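Local coordinates for mannosylglycerate hydrolase MGH1-like glycoside hydrolase domain-containing protein (Thermus thermophilus HB8, PDB 4WVA) that hydrolyses mannosylglycerate to mannose and glycerate, and very probably glucosylglycerate to glucose and glycerate, as a GH63 glycosidase built on an (alpha/alpha)6-barrel, at residues 6-11 and 410-415; 301-306 and 321-326; 335-338 and 343-346; 354-359 and 384-389; 361-366 and 376-381. All blocks are in the same frame, centred on the assembly; numbering follows the deposited sequence. Where two conformers were deposited one is given.

Contact 1 (6-11 and 410-415); sequences TKAVEV and WSAALA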
# COMPACT_ATOMS: atom_id res chain seq x y z
N THR A 6 -11.15 -39.79 2.06
CA THR A 6 -10.70 -41.07 2.59
C THR A 6 -9.43 -41.54 1.89
O THR A 6 -8.45 -41.95 2.52
CB THR A 6 -11.82 -42.13 2.43
OG1 THR A 6 -12.93 -41.71 3.22
CG2 THR A 6 -11.35 -43.50 2.92
N LYS A 7 -9.43 -41.45 0.57
CA LYS A 7 -8.26 -41.81 -0.22
C LYS A 7 -7.08 -40.89 0.07
O LYS A 7 -5.93 -41.35 0.08
CB LYS A 7 -8.61 -41.83 -1.70
CG LYS A 7 -9.68 -42.88 -2.04
CD LYS A 7 -9.21 -44.32 -1.87
CE LYS A 7 -8.02 -44.67 -2.75
NZ LYS A 7 -7.64 -46.12 -2.65
N ALA A 8 -7.34 -39.60 0.29
CA ALA A 8 -6.26 -38.64 0.62
C ALA A 8 -5.57 -38.99 1.94
O ALA A 8 -4.34 -38.89 2.07
CB ALA A 8 -6.78 -37.22 0.67
N VAL A 9 -6.36 -39.35 2.95
CA VAL A 9 -5.82 -39.75 4.23
C VAL A 9 -4.94 -40.99 4.06
O VAL A 9 -3.87 -41.07 4.66
CB VAL A 9 -6.92 -39.99 5.30
CG1 VAL A 9 -6.35 -40.64 6.54
CG2 VAL A 9 -7.62 -38.70 5.66
N GLU A 10 -5.37 -41.95 3.25
CA GLU A 10 -4.58 -43.14 2.97
C GLU A 10 -3.20 -42.78 2.40
O GLU A 10 -2.18 -43.34 2.82
CB GLU A 10 -5.34 -44.07 2.02
CG GLU A 10 -4.57 -45.32 1.64
CD GLU A 10 -5.23 -46.09 0.50
OE1 GLU A 10 -6.47 -45.94 0.29
OE2 GLU A 10 -4.47 -46.84 -0.17
N VAL A 11 -3.17 -41.83 1.46
CA VAL A 11 -1.90 -41.39 0.87
C VAL A 11 -0.98 -40.80 1.93
O VAL A 11 0.21 -41.14 1.99
CB VAL A 11 -2.11 -40.39 -0.29
CG1 VAL A 11 -0.77 -39.78 -0.73
CG2 VAL A 11 -2.83 -41.06 -1.44
N TRP A 410 1.43 -33.56 -1.29
CA TRP A 410 0.75 -32.27 -1.13
C TRP A 410 -0.58 -32.19 -1.90
O TRP A 410 -1.46 -31.39 -1.56
CB TRP A 410 1.63 -31.05 -1.38
CG TRP A 410 1.95 -30.61 -2.77
CD1 TRP A 410 1.16 -30.61 -3.90
CD2 TRP A 410 3.18 -29.98 -3.15
NE1 TRP A 410 1.84 -30.05 -4.94
CE2 TRP A 410 3.09 -29.65 -4.50
CE3 TRP A 410 4.36 -29.69 -2.46
CZ2 TRP A 410 4.14 -29.06 -5.19
CZ3 TRP A 410 5.39 -29.09 -3.13
CH2 TRP A 410 5.28 -28.79 -4.49
N SER A 411 -0.73 -33.05 -2.89
CA SER A 411 -2.00 -33.14 -3.62
C SER A 411 -3.07 -33.69 -2.68
O SER A 411 -4.13 -33.10 -2.53
CB SER A 411 -1.85 -33.99 -4.89
OG SER A 411 -0.95 -33.36 -5.80
N ALA A 412 -2.76 -34.81 -2.03
CA ALA A 412 -3.64 -35.37 -1.01
C ALA A 412 -3.89 -34.39 0.12
O ALA A 412 -5.04 -34.16 0.53
CB ALA A 412 -3.08 -36.69 -0.49
N ALA A 413 -2.83 -33.77 0.62
CA ALA A 413 -2.96 -32.85 1.72
C ALA A 413 -3.90 -31.70 1.42
O ALA A 413 -4.72 -31.31 2.24
CB ALA A 413 -1.60 -32.30 2.12
N LEU A 414 -3.73 -31.13 0.24
CA LEU A 414 -4.51 -29.95 -0.11
C LEU A 414 -5.93 -30.33 -0.53
O LEU A 414 -6.84 -29.57 -0.29
CB LEU A 414 -3.78 -29.10 -1.16
CG LEU A 414 -2.53 -28.40 -0.61
CD1 LEU A 414 -1.73 -27.72 -1.72
CD2 LEU A 414 -2.88 -27.38 0.46
N ALA A 415 -6.14 -31.53 -1.07
CA ALA A 415 -7.51 -32.05 -1.23
C ALA A 415 -8.25 -32.02 0.11
O ALA A 415 -9.38 -31.57 0.19
CB ALA A 415 -7.49 -33.47 -1.78

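Contact 2 (301-306 and 321-326); sequences AGFLPL and QEAERW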
# COMPACT_ATOMS: atom_id res chain seq x y z
N ALA A 301 4.05 -18.85 -11.44
CA ALA A 301 4.65 -18.15 -10.30
C ALA A 301 4.32 -16.66 -10.29
O ALA A 301 4.25 -16.04 -9.24
CB ALA A 301 6.16 -18.34 -10.27
N GLY A 302 4.13 -16.09 -11.47
CA GLY A 302 3.78 -14.69 -11.60
C GLY A 302 2.41 -14.30 -11.08
O GLY A 302 2.14 -13.11 -10.98
N PHE A 303 1.56 -15.27 -10.75
CA PHE A 303 0.29 -15.01 -10.06
C PHE A 303 0.49 -14.95 -8.54
O PHE A 303 -0.38 -14.44 -7.83
CB PHE A 303 -0.75 -16.09 -10.37
CG PHE A 303 -1.28 -16.04 -11.77
CD1 PHE A 303 -2.38 -15.24 -12.08
CD2 PHE A 303 -0.70 -16.79 -12.77
CE1 PHE A 303 -2.89 -15.19 -13.36
CE2 PHE A 303 -1.20 -16.74 -14.07
CZ PHE A 303 -2.27 -15.94 -14.36
N LEU A 304 1.63 -15.41 -8.03
CA LEU A 304 1.77 -15.58 -6.59
C LEU A 304 1.82 -14.26 -5.80
O LEU A 304 1.52 -14.29 -4.62
CB LEU A 304 2.93 -16.51 -6.25
CG LEU A 304 2.69 -17.98 -6.64
CD1 LEU A 304 3.98 -18.75 -6.46
CD2 LEU A 304 1.58 -18.60 -5.80
N PRO A 305 2.10 -13.11 -6.44
CA PRO A 305 1.95 -11.90 -5.61
C PRO A 305 0.53 -11.68 -5.06
O PRO A 305 0.36 -10.99 -4.07
CB PRO A 305 2.43 -10.78 -6.54
CG PRO A 305 3.47 -11.46 -7.36
CD PRO A 305 2.85 -12.81 -7.67
N LEU A 306 -0.47 -12.28 -5.68
CA LEU A 306 -1.81 -12.25 -5.09
C LEU A 306 -1.83 -12.86 -3.68
O LEU A 306 -2.50 -12.36 -2.77
CB LEU A 306 -2.80 -12.97 -5.99
CG LEU A 306 -3.01 -12.40 -7.38
CD1 LEU A 306 -3.68 -13.43 -8.28
CD2 LEU A 306 -3.79 -11.09 -7.34
N GLN A 321 -7.69 -11.40 -15.72
CA GLN A 321 -7.84 -11.46 -17.17
C GLN A 321 -6.87 -12.45 -17.79
O GLN A 321 -7.23 -13.24 -18.66
CB GLN A 321 -7.68 -10.07 -17.79
CG GLN A 321 -8.81 -9.16 -17.41
CD GLN A 321 -8.76 -7.80 -18.08
OE1 GLN A 321 -7.71 -7.20 -18.22
NE2 GLN A 321 -9.92 -7.31 -18.49
N GLU A 322 -5.63 -12.44 -17.31
CA GLU A 322 -4.63 -13.35 -17.84
C GLU A 322 -4.99 -14.80 -17.52
O GLU A 322 -4.85 -15.66 -18.39
CB GLU A 322 -3.23 -13.01 -17.31
CG GLU A 322 -2.12 -13.79 -18.00
CD GLU A 322 -1.89 -13.40 -19.46
OE1 GLU A 322 -2.39 -12.34 -19.91
OE2 GLU A 322 -1.17 -14.15 -20.14
N ALA A 323 -5.45 -15.08 -16.30
CA ALA A 323 -5.86 -16.43 -15.95
C ALA A 323 -7.01 -16.89 -16.85
O ALA A 323 -7.02 -18.02 -17.32
CB ALA A 323 -6.29 -16.53 -14.50
N GLU A 324 -7.95 -16.00 -17.07
CA GLU A 324 -9.05 -16.28 -18.01
C GLU A 324 -8.49 -16.59 -19.41
O GLU A 324 -8.93 -17.56 -20.04
CB GLU A 324 -10.02 -15.10 -18.05
CG GLU A 324 -11.20 -15.31 -19.00
CD GLU A 324 -12.20 -14.15 -18.98
OE1 GLU A 324 -12.40 -13.54 -17.91
OE2 GLU A 324 -12.78 -13.86 -20.06
N ARG A 325 -7.52 -15.82 -19.87
CA ARG A 325 -6.86 -16.10 -21.17
C ARG A 325 -6.27 -17.50 -21.23
O ARG A 325 -6.47 -18.22 -22.21
CB ARG A 325 -5.75 -15.10 -21.50
CG ARG A 325 -6.24 -13.71 -21.76
CD ARG A 325 -5.19 -12.86 -22.45
NE ARG A 325 -5.70 -11.50 -22.55
CZ ARG A 325 -5.55 -10.56 -21.61
NH1 ARG A 325 -4.85 -10.79 -20.50
NH2 ARG A 325 -6.09 -9.36 -21.81
N TRP A 326 -5.57 -17.91 -20.17
CA TRP A 326 -4.97 -19.24 -20.15
C TRP A 326 -6.06 -20.30 -20.23
O TRP A 326 -5.87 -21.33 -20.88
CB TRP A 326 -4.07 -19.45 -18.92
CG TRP A 326 -2.88 -18.58 -18.92
CD1 TRP A 326 -2.66 -17.46 -19.69
CD2 TRP A 326 -1.73 -18.70 -18.06
NE1 TRP A 326 -1.44 -16.90 -19.38
CE2 TRP A 326 -0.85 -17.64 -18.39
CE3 TRP A 326 -1.35 -19.61 -17.07
CZ2 TRP A 326 0.39 -17.47 -17.74
CZ3 TRP A 326 -0.11 -19.45 -16.45
CH2 TRP A 326 0.74 -18.39 -16.79

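Contact 3 (335-338 and 343-346); sequences PSVD and FFEP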
# COMPACT_ATOMS: atom_id res chain seq x y z
N PRO A 335 -2.35 -23.87 -15.72
CA PRO A 335 -1.09 -24.42 -16.23
C PRO A 335 0.12 -23.67 -15.66
O PRO A 335 0.02 -22.49 -15.32
CB PRO A 335 -1.18 -24.25 -17.74
CG PRO A 335 -2.36 -23.43 -17.99
CD PRO A 335 -3.21 -23.33 -16.77
N SER A 336 1.24 -24.37 -15.56
CA SER A 336 2.45 -23.79 -14.97
C SER A 336 3.14 -22.77 -15.86
O SER A 336 3.96 -21.99 -15.38
CB SER A 336 3.39 -24.89 -14.47
OG SER A 336 3.57 -25.95 -15.42
N VAL A 337 2.83 -22.81 -17.15
CA VAL A 337 3.25 -21.76 -18.07
C VAL A 337 2.13 -21.44 -19.03
O VAL A 337 1.25 -22.27 -19.29
CB VAL A 337 4.53 -22.10 -18.87
CG1 VAL A 337 5.68 -22.46 -17.95
CG2 VAL A 337 4.28 -23.21 -19.87
N ASP A 338 2.14 -20.20 -19.52
CA ASP A 338 1.17 -19.73 -20.48
C ASP A 338 1.05 -20.77 -21.61
O ASP A 338 2.05 -21.10 -22.25
CB ASP A 338 1.65 -18.37 -21.01
CG ASP A 338 0.73 -17.73 -22.04
OD1 ASP A 338 -0.20 -18.37 -22.56
OD2 ASP A 338 0.96 -16.53 -22.33
N PHE A 343 7.41 -22.33 -25.16
CA PHE A 343 8.04 -23.28 -24.23
C PHE A 343 7.06 -24.24 -23.56
O PHE A 343 7.48 -25.11 -22.81
CB PHE A 343 8.80 -22.52 -23.13
CG PHE A 343 9.76 -21.51 -23.66
CD1 PHE A 343 10.85 -21.91 -24.41
CD2 PHE A 343 9.58 -20.15 -23.41
CE1 PHE A 343 11.74 -20.98 -24.93
CE2 PHE A 343 10.47 -19.22 -23.92
CZ PHE A 343 11.55 -19.64 -24.68
N PHE A 344 5.78 -24.08 -23.83
CA PHE A 344 4.72 -24.92 -23.25
C PHE A 344 4.87 -26.39 -23.64
O PHE A 344 4.96 -26.73 -24.83
CB PHE A 344 3.36 -24.38 -23.67
CG PHE A 344 2.19 -25.15 -23.13
CD1 PHE A 344 1.88 -25.11 -21.78
CD2 PHE A 344 1.36 -25.86 -23.98
CE1 PHE A 344 0.79 -25.79 -21.28
CE2 PHE A 344 0.28 -26.56 -23.49
CZ PHE A 344 -0.02 -26.52 -22.14
N GLU A 345 4.95 -27.24 -22.63
CA GLU A 345 5.05 -28.69 -22.78
C GLU A 345 4.06 -29.26 -21.78
O GLU A 345 4.35 -29.26 -20.58
CB GLU A 345 6.47 -29.21 -22.48
CG GLU A 345 7.57 -28.75 -23.43
CD GLU A 345 8.92 -29.35 -23.07
OE1 GLU A 345 9.14 -30.56 -23.32
OE2 GLU A 345 9.76 -28.62 -22.50
N PRO A 346 2.89 -29.75 -22.24
CA PRO A 346 1.82 -30.05 -21.29
C PRO A 346 2.07 -31.21 -20.32
O PRO A 346 1.31 -31.35 -19.37
CB PRO A 346 0.62 -30.37 -22.18
CG PRO A 346 1.21 -30.76 -23.49
CD PRO A 346 2.45 -29.95 -23.63

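Contact 4 (354-359 and 384-389); sequences VWINVN and ALMERE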
# COMPACT_ATOMS: atom_id res chain seq x y z
N VAL A 354 -0.46 -28.65 -14.60
CA VAL A 354 -1.19 -28.08 -13.47
C VAL A 354 -0.69 -28.70 -12.18
O VAL A 354 -0.50 -29.92 -12.06
CB VAL A 354 -2.72 -28.36 -13.60
CG1 VAL A 354 -3.48 -27.91 -12.36
CG2 VAL A 354 -3.32 -27.67 -14.83
N TRP A 355 -0.47 -27.85 -11.19
CA TRP A 355 0.01 -28.25 -9.88
C TRP A 355 -0.98 -27.83 -8.81
O TRP A 355 -1.46 -26.70 -8.78
CB TRP A 355 1.36 -27.61 -9.57
CG TRP A 355 2.50 -28.12 -10.41
CD1 TRP A 355 2.75 -27.86 -11.72
CD2 TRP A 355 3.55 -28.97 -9.96
NE1 TRP A 355 3.90 -28.51 -12.12
CE2 TRP A 355 4.41 -29.19 -11.05
CE3 TRP A 355 3.84 -29.57 -8.73
CZ2 TRP A 355 5.56 -29.97 -10.95
CZ3 TRP A 355 4.96 -30.35 -8.62
CH2 TRP A 355 5.82 -30.54 -9.73
N ILE A 356 -1.25 -28.74 -7.89
CA ILE A 356 -2.30 -28.48 -6.91
C ILE A 356 -1.90 -27.40 -5.91
O ILE A 356 -2.76 -26.59 -5.50
CB ILE A 356 -2.69 -29.78 -6.18
CG1 ILE A 356 -3.13 -30.86 -7.17
CG2 ILE A 356 -3.80 -29.54 -5.18
CD1 ILE A 356 -4.29 -30.53 -8.08
N ASN A 357 -0.65 -27.39 -5.46
CA ASN A 357 -0.23 -26.38 -4.50
C ASN A 357 -0.32 -24.94 -5.05
O ASN A 357 -0.70 -24.00 -4.33
CB ASN A 357 1.18 -26.66 -3.96
CG ASN A 357 2.26 -26.47 -5.01
OD1 ASN A 357 2.11 -26.85 -6.17
ND2 ASN A 357 3.39 -25.90 -4.60
N VAL A 358 0.03 -24.78 -6.33
CA VAL A 358 -0.05 -23.47 -6.98
C VAL A 358 -1.52 -23.10 -7.25
O VAL A 358 -1.92 -21.94 -7.03
CB VAL A 358 0.82 -23.40 -8.25
CG1 VAL A 358 0.65 -22.07 -8.96
CG2 VAL A 358 2.28 -23.63 -7.87
N ASN A 359 -2.35 -24.05 -7.68
CA ASN A 359 -3.78 -23.76 -7.79
C ASN A 359 -4.32 -23.23 -6.47
O ASN A 359 -5.12 -22.28 -6.43
CB ASN A 359 -4.61 -25.01 -8.16
CG ASN A 359 -4.81 -25.20 -9.66
OD1 ASN A 359 -5.92 -25.59 -10.13
ND2 ASN A 359 -3.79 -24.95 -10.40
N ALA A 384 -11.42 -31.85 -9.41
CA ALA A 384 -11.78 -32.71 -10.56
C ALA A 384 -10.60 -33.57 -11.01
O ALA A 384 -10.74 -34.77 -11.27
CB ALA A 384 -12.31 -31.87 -11.71
N LEU A 385 -9.43 -32.94 -11.11
CA LEU A 385 -8.22 -33.66 -11.52
C LEU A 385 -7.91 -34.81 -10.55
O LEU A 385 -7.59 -35.94 -10.97
CB LEU A 385 -7.06 -32.68 -11.57
CG LEU A 385 -7.07 -31.70 -12.76
CD1 LEU A 385 -6.00 -30.62 -12.58
CD2 LEU A 385 -6.85 -32.45 -14.06
N MET A 386 -8.00 -34.53 -9.25
CA MET A 386 -7.68 -35.53 -8.23
C MET A 386 -8.75 -36.61 -8.15
O MET A 386 -8.42 -37.78 -7.94
CB MET A 386 -7.45 -34.85 -6.89
CG MET A 386 -6.22 -33.95 -6.93
SD MET A 386 -5.67 -33.32 -5.35
CE MET A 386 -6.81 -31.97 -5.07
N GLU A 387 -10.01 -36.24 -8.36
CA GLU A 387 -11.09 -37.24 -8.39
C GLU A 387 -10.90 -38.24 -9.52
O GLU A 387 -11.12 -39.43 -9.34
CB GLU A 387 -12.43 -36.57 -8.60
CG GLU A 387 -13.01 -35.94 -7.37
CD GLU A 387 -14.09 -34.95 -7.72
OE1 GLU A 387 -14.44 -34.79 -8.93
OE2 GLU A 387 -14.59 -34.31 -6.81
N ARG A 388 -10.51 -37.77 -10.69
CA ARG A 388 -10.43 -38.63 -11.87
C ARG A 388 -9.11 -39.38 -11.97
O ARG A 388 -9.10 -40.52 -12.43
CB ARG A 388 -10.64 -37.84 -13.16
CG ARG A 388 -10.79 -38.73 -14.39
CD ARG A 388 -11.04 -37.94 -15.67
NE ARG A 388 -12.31 -37.19 -15.64
CZ ARG A 388 -13.52 -37.72 -15.83
NH1 ARG A 388 -13.69 -39.02 -16.04
NH2 ARG A 388 -14.60 -36.93 -15.80
N GLU A 389 -8.02 -38.76 -11.54
CA GLU A 389 -6.69 -39.31 -11.78
C GLU A 389 -5.93 -39.67 -10.50
O GLU A 389 -4.79 -40.11 -10.57
CB GLU A 389 -5.87 -38.35 -12.65
CG GLU A 389 -6.35 -38.30 -14.09
CD GLU A 389 -5.87 -39.49 -14.89
OE1 GLU A 389 -4.66 -39.77 -14.91
OE2 GLU A 389 -6.72 -40.15 -15.53

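Contact 5 (361-366 and 376-381); sequences MVAEGF and ARLKAD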
# COMPACT_ATOMS: atom_id res chain seq x y z
N MET A 361 -2.60 -21.79 -3.80
CA MET A 361 -2.10 -20.46 -3.40
C MET A 361 -2.72 -19.37 -4.26
O MET A 361 -3.06 -18.29 -3.76
CB MET A 361 -0.59 -20.36 -3.50
CG MET A 361 0.14 -21.16 -2.44
SD MET A 361 1.94 -21.01 -2.51
CE MET A 361 2.33 -22.04 -3.92
N VAL A 362 -2.86 -19.62 -5.55
CA VAL A 362 -3.43 -18.63 -6.46
C VAL A 362 -4.93 -18.43 -6.23
O VAL A 362 -5.41 -17.31 -6.29
CB VAL A 362 -3.08 -18.96 -7.93
CG1 VAL A 362 -3.74 -17.98 -8.89
CG2 VAL A 362 -1.58 -18.94 -8.10
N ALA A 363 -5.67 -19.51 -5.95
CA ALA A 363 -7.08 -19.39 -5.56
C ALA A 363 -7.24 -18.57 -4.28
O ALA A 363 -8.11 -17.71 -4.20
CB ALA A 363 -7.71 -20.76 -5.37
N GLU A 364 -6.40 -18.86 -3.29
CA GLU A 364 -6.36 -18.08 -2.05
C GLU A 364 -6.19 -16.59 -2.38
O GLU A 364 -6.91 -15.75 -1.85
CB GLU A 364 -5.23 -18.57 -1.14
CG GLU A 364 -5.59 -19.81 -0.34
CD GLU A 364 -6.40 -19.50 0.90
OE1 GLU A 364 -6.16 -18.44 1.51
OE2 GLU A 364 -7.22 -20.35 1.31
N GLY A 365 -5.21 -16.28 -3.23
CA GLY A 365 -4.92 -14.88 -3.59
C GLY A 365 -6.10 -14.24 -4.31
O GLY A 365 -6.51 -13.13 -3.97
N PHE A 366 -6.66 -14.94 -5.29
CA PHE A 366 -7.78 -14.37 -6.01
C PHE A 366 -8.98 -14.13 -5.10
O PHE A 366 -9.65 -13.09 -5.21
CB PHE A 366 -8.17 -15.21 -7.23
CG PHE A 366 -7.37 -14.90 -8.47
CD1 PHE A 366 -7.32 -13.60 -8.99
CD2 PHE A 366 -6.70 -15.90 -9.15
CE1 PHE A 366 -6.61 -13.31 -10.12
CE2 PHE A 366 -5.99 -15.61 -10.31
CZ PHE A 366 -5.95 -14.32 -10.80
N ALA A 376 -13.03 -20.18 -7.29
CA ALA A 376 -13.87 -21.39 -7.33
C ALA A 376 -13.50 -22.30 -8.50
O ALA A 376 -13.54 -23.53 -8.38
CB ALA A 376 -15.33 -20.99 -7.40
N ARG A 377 -13.17 -21.70 -9.63
CA ARG A 377 -12.73 -22.46 -10.80
C ARG A 377 -11.42 -23.20 -10.54
O ARG A 377 -11.27 -24.35 -10.94
CB ARG A 377 -12.62 -21.50 -11.99
CG ARG A 377 -11.99 -22.05 -13.24
CD ARG A 377 -12.74 -23.20 -13.85
NE ARG A 377 -11.96 -23.84 -14.91
CZ ARG A 377 -11.66 -23.28 -16.08
NH1 ARG A 377 -12.06 -22.04 -16.39
NH2 ARG A 377 -10.94 -23.98 -16.95
N LEU A 378 -10.46 -22.53 -9.90
CA LEU A 378 -9.18 -23.15 -9.57
C LEU A 378 -9.35 -24.31 -8.59
O LEU A 378 -8.71 -25.36 -8.73
CB LEU A 378 -8.22 -22.09 -8.96
CG LEU A 378 -7.74 -21.06 -9.97
CD1 LEU A 378 -7.25 -19.80 -9.30
CD2 LEU A 378 -6.66 -21.67 -10.83
N LYS A 379 -10.20 -24.12 -7.60
CA LYS A 379 -10.57 -25.23 -6.71
C LYS A 379 -11.26 -26.38 -7.45
O LYS A 379 -10.88 -27.54 -7.32
CB LYS A 379 -11.48 -24.74 -5.60
CG LYS A 379 -11.85 -25.82 -4.60
CD LYS A 379 -12.75 -25.28 -3.51
CE LYS A 379 -13.18 -26.42 -2.59
NZ LYS A 379 -14.11 -25.96 -1.54
N ALA A 380 -12.30 -26.05 -8.20
CA ALA A 380 -13.04 -27.09 -8.92
C ALA A 380 -12.12 -27.89 -9.86
O ALA A 380 -12.20 -29.12 -9.90
CB ALA A 380 -14.18 -26.46 -9.70
N ASP A 381 -11.26 -27.21 -10.61
CA ASP A 381 -10.34 -27.92 -11.49
C ASP A 381 -9.38 -28.82 -10.70
O ASP A 381 -9.16 -29.98 -11.06
CB ASP A 381 -9.58 -26.94 -12.38
CG ASP A 381 -10.43 -26.42 -13.52
OD1 ASP A 381 -11.61 -26.85 -13.66
OD2 ASP A 381 -9.94 -25.54 -14.27

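Contact 1 (6-11 and 410-415)
Ala8 and Val11 pack against Ala412 in a close helix-to-helix contact of methyls and carbonyls, without polar side chains, that brings the first helix of the chain, 4-15, onto its last, 409-418. Small side chains let the two backbones come close: Ala8 CA and Ala412 CA are 4.5 Å apart. The methyl of Ala412 points into helix 4-15, where it rests 3.8 Å from Val11 CB and 3.6 Å from the backbone oxygen Ala8 O. In return Ala8 CB sits 3.5 Å from Ala412 O, so each alanine methyl lies close to the other's carbonyl. Val11 turns its CG1 branch anti to the backbone N (chi1 171°) and adds CG1, 3.9 Å from Ala412 CB, to the seam. The Lys7-Glu10 salt bridge belongs to another flank of helix 4-15, turned from the interface. Around the seam, Phe391 packs on Ala8, Val11 and Ala415, while Ser411 and Leu414 meet Ile356 of helix 356-368, and Ser411 and Ala415 meet Met386 of helix 372-389.

Contact 2 (301-306 and 321-326)
Phe303 drives the edge of its ring onto the face of Trp326, a T-shaped aromatic pair that joins the 3-10 segment 301-303 to helix 313-327 in the (alpha/alpha)6-barrel. The planes stand at 89° and the ring of Phe303 lies 5.2 Å, centroid to centroid, from the six-membered ring of Trp326. Both aromatic side chains leave the backbone with CG anti to the carbonyl carbon (chi1 -70° for Phe303, -65° for Trp326); each ring then projects toward the other segment, and the Phe303 edge runs in over the indole. Another part of the Phe303 rim is taken by Ala323: Phe303 CE1 is 3.8 Å from Ala323 CB, and Ala323 N lies at the ring edge near its plane. CE1 and CZ thus rest on the methyl and backbone of Ala323, CE2 on the indole.

The rotation of Trp326 is fixed from its pyrrole end, where NE1 donates to Glu322 OE2 at 2.9 Å. That carboxylate is itself held: OE2 also pairs with Lys298 NZ, while Arg325 NH1 bridges to Glu322 OE1 at 3.0 Å. Behind Phe303, Val362 and Phe366 of helix 356-368 continue the apolar packing. The apex of the T is Phe303 CE2, offset toward the rim of the indole and 3.7 Å from Trp326 CH2.

Contact 3 (335-338 and 343-346)
Glu345 OE1 is gripped by two arginines, Arg348 through NE and Arg200 through NH2, while OE2 of the same carboxylate takes Arg351 NE; this steadies the chain just after Phe344, the residue that packs against Pro335, Val337 and Asp338. Three guanidinium groups round one carboxylate probably favour its charged form. On the opposing segment, Ser336 OG bonds to both Gly352 N and Pro353 O. Between these polar holds the contact itself is made by the phenyl, against side chains and backbone carbonyls. Phe344 swings CG anti to the backbone N (chi1 -180°), which lays its ring alongside the 335-338 backbone: Phe344 CB is 3.8 Å from Asp338 O, and Phe344 CD1 is likewise 3.8 Å from Val337 O. Pro335 CB approaches Phe344 CE1 at 4.3 Å. Over one ring face sits Pro346 N, so the chain folds back on its own phenyl.

Both segments belong to the long irregular connection between helices 313-327 and 356-368, one of the loops of the (alpha/alpha)6-barrel. Cutting Phe344 back to alanine is likely to open a gap beside Pro335 and let 343-346 shift against 335-338. In one of two conformers of Val337, CG2 meets the edge of the Phe344 ring and the side chain lies about 6 Å from that of Trp350, a probable substrate-binding residue. Asp338 turns its carboxylate from the phenyl, and OD1 bonds to Thr340 OG1.

Contact 4 (354-359 and 384-389)
The indole of Trp355 is stacked with the rings of Trp350 and Tyr394, and its NE1 bonds to Tyr349 O, while the neighbouring Val354 and Ile356 face the other way and pack on Leu385 and Met386. Helix 356-368 starts here, its first turn marked by the bond from Asn359 N to Trp355 O at 3.0 Å. Trp355, at the N-cap position, turns to the aromatic cluster and Ile356 to helix 372-389.

Ile356 and Met386 meet end on. The thioether chain runs out extended and bends at its last torsion (chi3 -79°), which brings Met386 CE to 3.9 Å from Ile356 CG2 and leaves SD 4.0 Å from Ile356 CG1. Ile356 CD1 lies beside the same chain, 4.1 Å from Met386 CG. Next to them Val354 crosses Leu385 at a slant; CG1, anti to the backbone N (chi1 174°), is 3.7 Å from Leu385 CD1. With a serine at Met386, the branches of Ile356 would probably lose the thioether they pack on, leaving the space between the helices poorly filled. Tyr395 covers Ile356, Leu385 and Met386 from strand 394-395, and the Ile356 side chain is about 8 Å from that of Glu393, the probable catalytic proton acceptor. The start of helix 356-368 packed on the end of helix 372-389 is thus part of the helix-to-helix layering of the (alpha/alpha)6-barrel, close to its active site.

Contact 5 (361-366 and 376-381)
Helix segments 361-366 and 376-381 run nearly antiparallel, at 157° with their axes 8.8 Å apart, and come nearest where Ala363 CA lies 5.9 Å from Leu378 CA. Leu378 supplies nearly all of the second side of the contact. With CG anti to the carbonyl carbon (chi1 -70°) and CD1 anti to CA (chi2 159°), its CD1 reaches the backbone of the other helix, 3.7 Å from Ala363 N. Three side chains gather round the leucine. The small methyl of Ala363 permits the close approach and meets Leu378 CB at 3.9 Å. Val362 crosses at a slant, its CG1 4.0 Å from Leu378 CD1. Phe366, one turn on, presents its ring edge, with CD2 3.9 Å from the same CD1 and the two side chains crossing at about a right angle. One methyl is thus shared among residues of successive turns.

Arg377 and Asp381 lie on a different flank. Arg377 NE donates to Asp381 OD2 at 2.7 Å, one turn along, with OD2 lying well out of the guanidinium plane. Asp381 OD1 also pairs with Arg331 NH1 and OD2 with Leu333 N, which ties the helix to the loop that follows helix 313-327. Two consecutive helices joined by a short turn and packed antiparallel through small and branched apolar residues form an alpha-alpha hairpin, the arrangement on which (alpha/alpha)6-barrels are built.

All five contacts are made by mainly buried residues, though Phe344 in contact 3 is partly exposed. Contacts 4 and 5 hold the same two helices, 356-368 and 372-389, at different levels, with aliphatic and thioether packing closer to the probable catalytic Glu393 in one and a leucine-centred seam in the other. Contact 1 joins the chain ends and touches contact 4, where Trp410 meets Trp355 and Ser411 O meets Met386 SD. Contact 2, aromatic and backed by charges, packs on contact 5 through Phe303 and Leu306, and on contact 3 through Trp326. Contact 3 alone joins two loop segments, and there Glu345 is held by three arginines.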